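Local coordinates for protein alkane monooxygenase (PDB 3B9O) that is a flavin-binding monooxygenase of the luciferase-like family, built on a TIM-barrel fold and holding flavin mononucleotide in its pocket, at residues D58-Y63 with V78-N83; A102-T108 with A131-S137; Y268-H274 with P425-I429. The contacts are given in a common frame with arbitrary orientation. Numbering follows the deposited sequence.

Contact 1: D58-Y63 with V78-N83. With FMN (flavin mononucleotide), chain C.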
# COMPACT_ATOMS: atom_id res chain seq x y z
N ASP A 58 5.22 -0.23 -5.19
CA ASP A 58 6.47 0.15 -5.81
C ASP A 58 7.49 -0.96 -5.71
O ASP A 58 7.44 -1.78 -4.77
CB ASP A 58 7.10 1.37 -5.14
CG ASP A 58 8.20 1.99 -5.99
OD1 ASP A 58 8.10 1.96 -7.26
OD2 ASP A 58 9.16 2.51 -5.38
N VAL A 59 8.42 -0.96 -6.65
CA VAL A 59 9.63 -1.81 -6.54
C VAL A 59 10.78 -1.00 -7.13
O VAL A 59 10.58 -0.19 -8.06
CB VAL A 59 9.51 -3.18 -7.35
CG1 VAL A 59 8.40 -4.09 -6.82
CG2 VAL A 59 9.40 -2.94 -8.89
N VAL A 60 11.97 -1.20 -6.57
CA VAL A 60 13.20 -0.66 -7.14
C VAL A 60 14.08 -1.82 -7.67
O VAL A 60 15.19 -1.58 -8.17
CB VAL A 60 14.00 0.24 -6.15
CG1 VAL A 60 13.37 1.65 -6.04
CG2 VAL A 60 14.14 -0.41 -4.77
N GLY A 61 13.57 -3.04 -7.53
CA GLY A 61 14.19 -4.24 -8.08
C GLY A 61 13.48 -4.66 -9.34
O GLY A 61 12.45 -4.08 -9.73
N ILE A 62 14.03 -5.69 -9.98
CA ILE A 62 13.58 -6.16 -11.27
C ILE A 62 13.27 -7.62 -11.10
O ILE A 62 13.93 -8.32 -10.34
CB ILE A 62 14.67 -5.92 -12.38
CG1 ILE A 62 14.91 -4.40 -12.55
CG2 ILE A 62 14.28 -6.60 -13.72
CD1 ILE A 62 16.21 -3.98 -13.37
N TYR A 63 12.22 -8.04 -11.78
CA TYR A 63 11.72 -9.40 -11.77
C TYR A 63 12.55 -10.26 -12.74
O TYR A 63 12.17 -10.46 -13.88
CB TYR A 63 10.25 -9.38 -12.19
CG TYR A 63 9.37 -8.89 -11.06
CD1 TYR A 63 8.71 -9.79 -10.22
CD2 TYR A 63 9.23 -7.52 -10.82
CE1 TYR A 63 7.91 -9.34 -9.17
CE2 TYR A 63 8.44 -7.06 -9.76
CZ TYR A 63 7.80 -7.97 -8.94
OH TYR A 63 7.01 -7.54 -7.93
N VAL A 78 6.24 -6.45 -16.88
CA VAL A 78 6.00 -6.88 -15.50
C VAL A 78 6.77 -5.97 -14.52
O VAL A 78 7.88 -6.27 -14.10
CB VAL A 78 6.36 -8.42 -15.31
CG1 VAL A 78 6.29 -8.84 -13.81
CG2 VAL A 78 5.42 -9.29 -16.17
N GLN A 79 6.17 -4.80 -14.22
CA GLN A 79 6.73 -3.85 -13.25
C GLN A 79 8.06 -3.23 -13.69
O GLN A 79 8.78 -2.67 -12.90
CB GLN A 79 6.80 -4.46 -11.85
CG GLN A 79 5.37 -4.57 -11.26
CD GLN A 79 5.25 -5.18 -9.87
OE1 GLN A 79 6.10 -4.97 -9.00
NE2 GLN A 79 4.17 -5.93 -9.66
N ILE A 80 8.35 -3.35 -15.00
CA ILE A 80 9.44 -2.65 -15.69
C ILE A 80 8.88 -2.31 -17.09
O ILE A 80 8.24 -3.14 -17.73
CB ILE A 80 10.78 -3.48 -15.69
CG1 ILE A 80 11.97 -2.60 -16.16
CG2 ILE A 80 10.61 -4.82 -16.50
CD1 ILE A 80 13.37 -3.19 -16.01
N PRO A 81 8.96 -1.05 -17.51
CA PRO A 81 9.50 0.11 -16.78
C PRO A 81 8.63 0.45 -15.53
O PRO A 81 7.44 0.06 -15.46
CB PRO A 81 9.39 1.22 -17.82
CG PRO A 81 8.16 0.81 -18.65
CD PRO A 81 8.37 -0.66 -18.80
N VAL A 82 9.25 1.13 -14.56
CA VAL A 82 8.57 1.62 -13.35
C VAL A 82 9.08 3.02 -13.04
O VAL A 82 10.28 3.23 -12.98
CB VAL A 82 9.04 0.98 -12.03
CG1 VAL A 82 7.96 0.93 -10.92
CG2 VAL A 82 10.14 -0.08 -12.13
N ASN A 83 8.16 3.95 -12.79
CA ASN A 83 8.51 5.30 -12.38
C ASN A 83 8.29 5.49 -10.89
O ASN A 83 7.62 4.68 -10.25
CB ASN A 83 7.69 6.34 -13.19
CG ASN A 83 8.20 6.52 -14.65
OD1 ASN A 83 7.63 7.31 -15.45
ND2 ASN A 83 9.27 5.82 -14.99
N1 FMN C . 6.70 -5.53 -1.70
C2 FMN C . 7.19 -4.50 -2.43
O2 FMN C . 8.44 -4.40 -2.56
N3 FMN C . 6.30 -3.61 -2.98
C4 FMN C . 4.94 -3.74 -2.80
O4 FMN C . 4.16 -2.91 -3.30
C4A FMN C . 4.44 -4.81 -2.04
N5 FMN C . 3.10 -5.00 -1.82
C5A FMN C . 2.67 -6.08 -1.09
C6 FMN C . 1.31 -6.31 -0.85
C7 FMN C . 0.89 -7.41 -0.08
C7M FMN C . -0.58 -7.68 0.19
C8 FMN C . 1.83 -8.28 0.46
C8M FMN C . 1.39 -9.47 1.28
C9 FMN C . 3.19 -8.06 0.23
C9A FMN C . 3.62 -6.97 -0.54
N10 FMN C . 4.95 -6.76 -0.77
C10 FMN C . 5.36 -5.71 -1.50
C1' FMN C . 5.98 -7.67 -0.21
C2' FMN C . 6.55 -7.07 1.09
O2' FMN C . 5.97 -5.80 1.36
C3' FMN C . 8.07 -6.91 1.13
O3' FMN C . 8.62 -6.30 -0.06
C4' FMN C . 8.81 -8.21 1.56
O4' FMN C . 9.84 -8.56 0.64
C5' FMN C . 7.90 -9.43 1.75
O5' FMN C . 7.53 -9.40 3.12
P FMN C . 7.22 -10.72 3.98
O1P FMN C . 8.28 -11.72 3.54
O2P FMN C . 7.35 -10.22 5.39
O3P FMN C . 5.84 -11.19 3.56
O HOH W 1 6.16 2.65 -8.93
O HOH W 2 11.37 -3.63 -12.15
O HOH W 3 10.75 -6.12 -13.42
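Two loops meet here at the C-terminal ends of the TIM-barrel strands, beside FMN: the loop 58-63 leaves strand 53-57, and the loop 78-83 follows helix 71-75. Val78 starts the contact by laying CG1 over one face of the Tyr63 ring, 4.1 Å from Tyr63 CG, while water 3 bridges Tyr63 N and Val78 O. Gln79 turns its side chain to accept a hydrogen bond from Tyr63 OH at OE1 (2.9 Å); its NE2 is bonded to His17 O, so the amide is fixed at both ends. Water 2 joins Gln79 O to Gly61 O. Ile80 meets Ile62 through CD1 to CD1 at 4.0 Å, just before the cis peptide of Pro81. Val82 then packs on Val59, CG2 to CG2 at 4.4 Å. At Asn83 water 1 donates to both Asn83 O and Asp58 OD1. The same loop carries Asp58 of the FMN pocket: FMN N3 donates to Asp58 O at 2.8 Å.

Contact 2: A102-T108 with A131-S137. With FMN (flavin mononucleotide), chain C.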
# COMPACT_ATOMS: atom_id res chain seq x y z
N ALA A 102 -1.37 6.63 -0.30
CA ALA A 102 -0.45 5.77 0.44
C ALA A 102 0.62 5.39 -0.58
O ALA A 102 0.29 4.89 -1.62
CB ALA A 102 -1.16 4.55 0.98
N VAL A 103 1.88 5.64 -0.25
CA VAL A 103 3.01 5.39 -1.11
C VAL A 103 3.89 4.33 -0.47
O VAL A 103 4.28 4.41 0.71
CB VAL A 103 3.86 6.67 -1.45
CG1 VAL A 103 3.06 7.65 -2.32
CG2 VAL A 103 4.43 7.39 -0.19
N THR A 104 4.17 3.31 -1.27
CA THR A 104 5.10 2.24 -0.88
C THR A 104 6.50 2.80 -1.05
O THR A 104 6.81 3.44 -2.05
CB THR A 104 4.92 0.95 -1.74
OG1 THR A 104 3.63 0.40 -1.50
CG2 THR A 104 6.02 -0.13 -1.44
N PHE A 105 7.33 2.58 -0.03
CA PHE A 105 8.73 3.02 -0.05
C PHE A 105 9.52 2.12 0.91
O PHE A 105 9.13 1.89 2.05
CB PHE A 105 8.86 4.50 0.36
CG PHE A 105 10.30 4.91 0.60
CD1 PHE A 105 10.83 4.88 1.89
CD2 PHE A 105 11.13 5.26 -0.46
CE1 PHE A 105 12.17 5.24 2.12
CE2 PHE A 105 12.46 5.64 -0.25
CZ PHE A 105 12.98 5.62 1.06
N SER A 106 10.62 1.58 0.40
CA SER A 106 11.46 0.61 1.11
C SER A 106 12.43 1.24 2.13
O SER A 106 13.05 2.28 1.87
CB SER A 106 12.29 -0.16 0.07
OG SER A 106 13.09 -1.10 0.69
N THR A 107 12.55 0.58 3.28
CA THR A 107 13.52 0.91 4.33
C THR A 107 14.98 0.43 4.03
O THR A 107 15.92 0.72 4.78
CB THR A 107 13.07 0.31 5.69
OG1 THR A 107 12.77 -1.08 5.55
CG2 THR A 107 11.80 1.03 6.21
N THR A 108 15.16 -0.29 2.94
CA THR A 108 16.37 -1.09 2.78
C THR A 108 17.52 -0.31 2.13
O THR A 108 18.69 -0.59 2.45
CB THR A 108 16.05 -2.41 2.05
OG1 THR A 108 15.02 -3.09 2.77
CG2 THR A 108 17.27 -3.33 1.96
N ALA A 131 0.23 8.75 3.44
CA ALA A 131 0.44 7.52 4.16
C ALA A 131 1.66 6.85 3.56
O ALA A 131 1.99 7.09 2.39
CB ALA A 131 -0.79 6.62 4.05
N TRP A 132 2.34 6.07 4.38
CA TRP A 132 3.52 5.35 3.95
C TRP A 132 3.35 3.86 4.18
O TRP A 132 3.18 3.39 5.32
CB TRP A 132 4.77 5.92 4.67
CG TRP A 132 6.05 5.15 4.47
CD1 TRP A 132 6.39 4.34 3.39
CD2 TRP A 132 7.18 5.14 5.36
NE1 TRP A 132 7.66 3.80 3.60
CE2 TRP A 132 8.17 4.27 4.79
CE3 TRP A 132 7.44 5.75 6.61
CZ2 TRP A 132 9.41 4.01 5.42
CZ3 TRP A 132 8.67 5.51 7.23
CH2 TRP A 132 9.65 4.67 6.62
N ASN A 133 3.40 3.12 3.08
CA ASN A 133 3.48 1.66 3.13
C ASN A 133 4.93 1.20 3.30
O ASN A 133 5.73 1.23 2.36
CB ASN A 133 2.78 0.99 1.94
CG ASN A 133 2.85 -0.55 2.01
OD1 ASN A 133 2.65 -1.15 3.07
ND2 ASN A 133 3.12 -1.19 0.88
N VAL A 134 5.24 0.82 4.53
CA VAL A 134 6.59 0.42 4.95
C VAL A 134 6.85 -0.99 4.48
O VAL A 134 6.12 -1.91 4.82
CB VAL A 134 6.76 0.48 6.47
CG1 VAL A 134 8.22 0.09 6.85
CG2 VAL A 134 6.45 1.86 6.96
N VAL A 135 7.90 -1.13 3.70
CA VAL A 135 8.23 -2.37 3.02
C VAL A 135 9.74 -2.65 3.23
O VAL A 135 10.50 -1.72 3.51
CB VAL A 135 7.82 -2.17 1.53
CG1 VAL A 135 8.87 -2.60 0.57
CG2 VAL A 135 6.41 -2.72 1.28
N THR A 136 10.15 -3.92 3.14
CA THR A 136 11.59 -4.28 3.12
C THR A 136 12.15 -4.66 1.74
O THR A 136 13.35 -4.61 1.56
CB THR A 136 11.93 -5.46 4.07
OG1 THR A 136 11.01 -6.52 3.84
CG2 THR A 136 11.84 -5.04 5.54
N SER A 137 11.34 -5.08 0.77
CA SER A 137 11.95 -5.41 -0.57
C SER A 137 12.63 -6.80 -0.61
O SER A 137 13.30 -7.22 0.34
CB SER A 137 12.99 -4.37 -1.01
OG SER A 137 12.41 -3.06 -1.14
N1 FMN C . 6.70 -5.53 -1.70
C2 FMN C . 7.19 -4.50 -2.43
O2 FMN C . 8.44 -4.40 -2.56
N3 FMN C . 6.30 -3.61 -2.98
C4 FMN C . 4.94 -3.74 -2.80
O4 FMN C . 4.16 -2.91 -3.30
C4A FMN C . 4.44 -4.81 -2.04
N5 FMN C . 3.10 -5.00 -1.82
C5A FMN C . 2.67 -6.08 -1.09
C6 FMN C . 1.31 -6.31 -0.85
C7 FMN C . 0.89 -7.41 -0.08
C7M FMN C . -0.58 -7.68 0.19
C8 FMN C . 1.83 -8.28 0.46
C8M FMN C . 1.39 -9.47 1.28
C9 FMN C . 3.19 -8.06 0.23
C9A FMN C . 3.62 -6.97 -0.54
N10 FMN C . 4.95 -6.76 -0.77
C10 FMN C . 5.36 -5.71 -1.50
C1' FMN C . 5.98 -7.67 -0.21
C2' FMN C . 6.55 -7.07 1.09
O2' FMN C . 5.97 -5.80 1.36
C3' FMN C . 8.07 -6.91 1.13
O3' FMN C . 8.62 -6.30 -0.06
C4' FMN C . 8.81 -8.21 1.56
O4' FMN C . 9.84 -8.56 0.64
C5' FMN C . 7.90 -9.43 1.75
O5' FMN C . 7.53 -9.40 3.12
P FMN C . 7.22 -10.72 3.98
O1P FMN C . 8.28 -11.72 3.54
O2P FMN C . 7.35 -10.22 5.39
O3P FMN C . 5.84 -11.19 3.56
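This is one parallel strand pair of the TIM barrel, joined by the beta-alpha-beta unit of strand 100-106, helix 112-125 and strand 130-135. The ladder runs from Val103 N to Ala131 O (3.0 Å), through Asn133 N to Val103 O (2.8 Å) and Phe105 N to Asn133 O (3.2 Å), to Thr107 N on Val135 O (3.1 Å). Trp132 loses the most surface. Its indole lies on the sheet face it shares with Val103 and Phe105, and curls back so that NE1 donates to Phe105 O at 2.9 Å; that carbonyl is 3.7 Å from Val135 N, so the indole takes the place of a ladder bond. Helix 154-174 covers this side through Leu165. Next comes Thr107, whose CG2 touches Trp132 CZ2 at 3.9 Å and Val134 CG1 at 3.8 Å. Thr104, third, faces the barrel interior with Asn133; its OG1 accepts from Asn133 ND2 (2.9 Å) and is also hydrogen-bonded to Leu56 O. Beyond the strands, Ser106 makes an ST turn within its segment; the hydrogen bonds between Ser106 OG and Ser137 OG (2.8 Å) and from Thr108 OG1 to Thr136 O (2.6 Å) join the loops beside FMN, where Ser137 N donates to FMN O3' at 3.1 Å.

Contact 3: Y268-H274 with P425-I429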
# COMPACT_ATOMS: atom_id res chain seq x y z
N TYR A 268 3.33 -4.91 22.81
CA TYR A 268 3.82 -3.56 22.57
C TYR A 268 2.94 -2.51 23.23
O TYR A 268 3.19 -1.31 23.11
CB TYR A 268 3.99 -3.29 21.06
CG TYR A 268 4.89 -4.29 20.38
CD1 TYR A 268 4.36 -5.25 19.54
CD2 TYR A 268 6.27 -4.30 20.60
CE1 TYR A 268 5.18 -6.17 18.92
CE2 TYR A 268 7.10 -5.22 19.97
CZ TYR A 268 6.56 -6.15 19.16
OH TYR A 268 7.39 -7.08 18.54
N GLY A 269 1.92 -2.96 23.95
CA GLY A 269 1.05 -2.05 24.69
C GLY A 269 0.01 -1.36 23.81
O GLY A 269 -0.59 -0.35 24.23
N ARG A 270 -0.22 -1.92 22.63
CA ARG A 270 -1.12 -1.31 21.64
C ARG A 270 -2.52 -1.83 21.78
O ARG A 270 -2.72 -3.06 21.93
CB ARG A 270 -0.64 -1.64 20.23
CG ARG A 270 0.58 -0.91 19.77
CD ARG A 270 0.21 -0.03 18.56
NE ARG A 270 0.52 -0.80 17.41
CZ ARG A 270 0.16 -0.57 16.14
NH1 ARG A 270 -0.60 0.45 15.75
NH2 ARG A 270 0.63 -1.42 15.26
N ASN A 271 -3.50 -0.93 21.68
CA ASN A 271 -4.89 -1.32 21.55
C ASN A 271 -5.09 -1.87 20.13
O ASN A 271 -4.90 -1.17 19.14
CB ASN A 271 -5.78 -0.13 21.84
CG ASN A 271 -7.26 -0.43 21.71
OD1 ASN A 271 -7.70 -1.49 21.21
ND2 ASN A 271 -8.06 0.52 22.18
N PRO A 272 -5.47 -3.15 20.01
CA PRO A 272 -5.58 -3.79 18.68
C PRO A 272 -6.63 -3.12 17.74
O PRO A 272 -6.53 -3.24 16.51
CB PRO A 272 -5.91 -5.25 19.02
CG PRO A 272 -6.60 -5.17 20.38
CD PRO A 272 -5.82 -4.07 21.10
N ASP A 273 -7.60 -2.43 18.33
CA ASP A 273 -8.58 -1.64 17.58
C ASP A 273 -7.95 -0.38 16.96
O ASP A 273 -8.62 0.38 16.24
CB ASP A 273 -9.76 -1.25 18.48
CG ASP A 273 -10.59 -2.46 18.90
OD1 ASP A 273 -10.55 -3.54 18.24
OD2 ASP A 273 -11.31 -2.32 19.92
N HIS A 274 -6.65 -0.17 17.22
CA HIS A 274 -5.93 0.95 16.63
C HIS A 274 -5.18 0.48 15.37
O HIS A 274 -4.34 1.20 14.86
CB HIS A 274 -4.94 1.53 17.64
CG HIS A 274 -5.58 2.35 18.71
ND1 HIS A 274 -6.95 2.50 18.84
CD2 HIS A 274 -5.03 3.08 19.72
CE1 HIS A 274 -7.21 3.27 19.88
NE2 HIS A 274 -6.06 3.64 20.43
N PRO A 425 -1.92 7.83 18.16
CA PRO A 425 -2.52 7.79 19.52
C PRO A 425 -1.46 7.54 20.57
O PRO A 425 -0.32 7.17 20.22
CB PRO A 425 -3.51 6.64 19.43
CG PRO A 425 -2.94 5.72 18.39
CD PRO A 425 -2.31 6.66 17.36
N ASP A 426 -1.81 7.77 21.83
CA ASP A 426 -0.86 7.62 22.96
C ASP A 426 -0.26 6.22 23.05
O ASP A 426 0.83 6.05 23.58
CB ASP A 426 -1.58 7.90 24.28
CG ASP A 426 -1.89 9.39 24.47
OD1 ASP A 426 -1.18 10.24 23.87
OD2 ASP A 426 -2.84 9.69 25.22
N ASP A 427 -0.98 5.21 22.57
CA ASP A 427 -0.49 3.83 22.70
C ASP A 427 0.41 3.33 21.56
O ASP A 427 1.01 2.25 21.66
CB ASP A 427 -1.62 2.84 22.98
CG ASP A 427 -2.51 2.61 21.80
OD1 ASP A 427 -3.09 1.53 21.70
OD2 ASP A 427 -2.67 3.50 20.97
N HIS A 428 0.51 4.12 20.49
CA HIS A 428 1.52 3.88 19.45
C HIS A 428 2.96 4.14 19.96
O HIS A 428 3.20 5.09 20.67
CB HIS A 428 1.21 4.74 18.23
CG HIS A 428 1.95 4.30 17.00
ND1 HIS A 428 3.27 4.61 16.78
CD2 HIS A 428 1.55 3.56 15.94
CE1 HIS A 428 3.66 4.10 15.63
NE2 HIS A 428 2.63 3.46 15.09
N ILE A 429 3.94 3.33 19.55
CA ILE A 429 5.33 3.49 20.05
C ILE A 429 6.04 4.84 19.71
O ILE A 429 6.89 5.34 20.46
CB ILE A 429 6.24 2.25 19.67
CG1 ILE A 429 6.30 2.06 18.15
CG2 ILE A 429 5.69 0.97 20.30
CD1 ILE A 429 7.38 1.11 17.72
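A type I beta turn of the C-terminal tail, Pro425 to His428, docks on the barrel loop that leads from helix 251-265 to strand 276-285. Asp427 is the polar centre of the contact, with the largest area covered, and its side chain reaches into the bend of 268-274. Each partner is shaped by its own backbone bonds: His428 N to Pro425 O (3.2 Å) closes the turn, and His274 N to Asn271 O (2.8 Å) holds the 3-10 segment 272-274, which Asn271 opens with an Asx turn, its OD1 accepting from Asp273 N at 3.0 Å. Nonpolar and van der Waals contacts fill in around the aspartate. Asp427 CB lies 3.6 Å from Gly269 O, the Pro425 ring lies against the His274 side chain, and Ile429 CG2 comes within 4.4 Å of Tyr268 O. Among the longer polar side chains, Arg270 passes His428, NH1 to CD2 at 3.8 Å, and goes on to Ala238 O and Ala241 O through NH2. His428 NE2 bonds to His240 O, so both side chains also fasten to the end of helix 231-240 and the residue after it. Across the two segments themselves a single direct hydrogen bond is clear, and it is very short and nearly straight: Asn271 N donates to Asp427 OD1 at 2.5 Å with an angle of 173°.

How the contacts relate
The three contacts follow one another along the chain without overlapping. Contacts 1 and 2 belong to successive parts of the barrel: 58-63 follows strand 53-57, which pairs with strand 100-106, one half of contact 2. Their centres are about 14 Å apart, and they touch where Asp58 N lies 3.7 Å from Thr104 CB. Both reach FMN, contact 1 at the isoalloxazine ring and contact 2 mainly at the ribityl chain, so the ends of neighbouring strands and the loops after them supply part of one pocket. Contact 3 lies about 21 Å from contact 2 and about 34 Å from contact 1, centre to centre, across the chain's centre from the latter; there the C-terminal tail packs against the outside of the barrel.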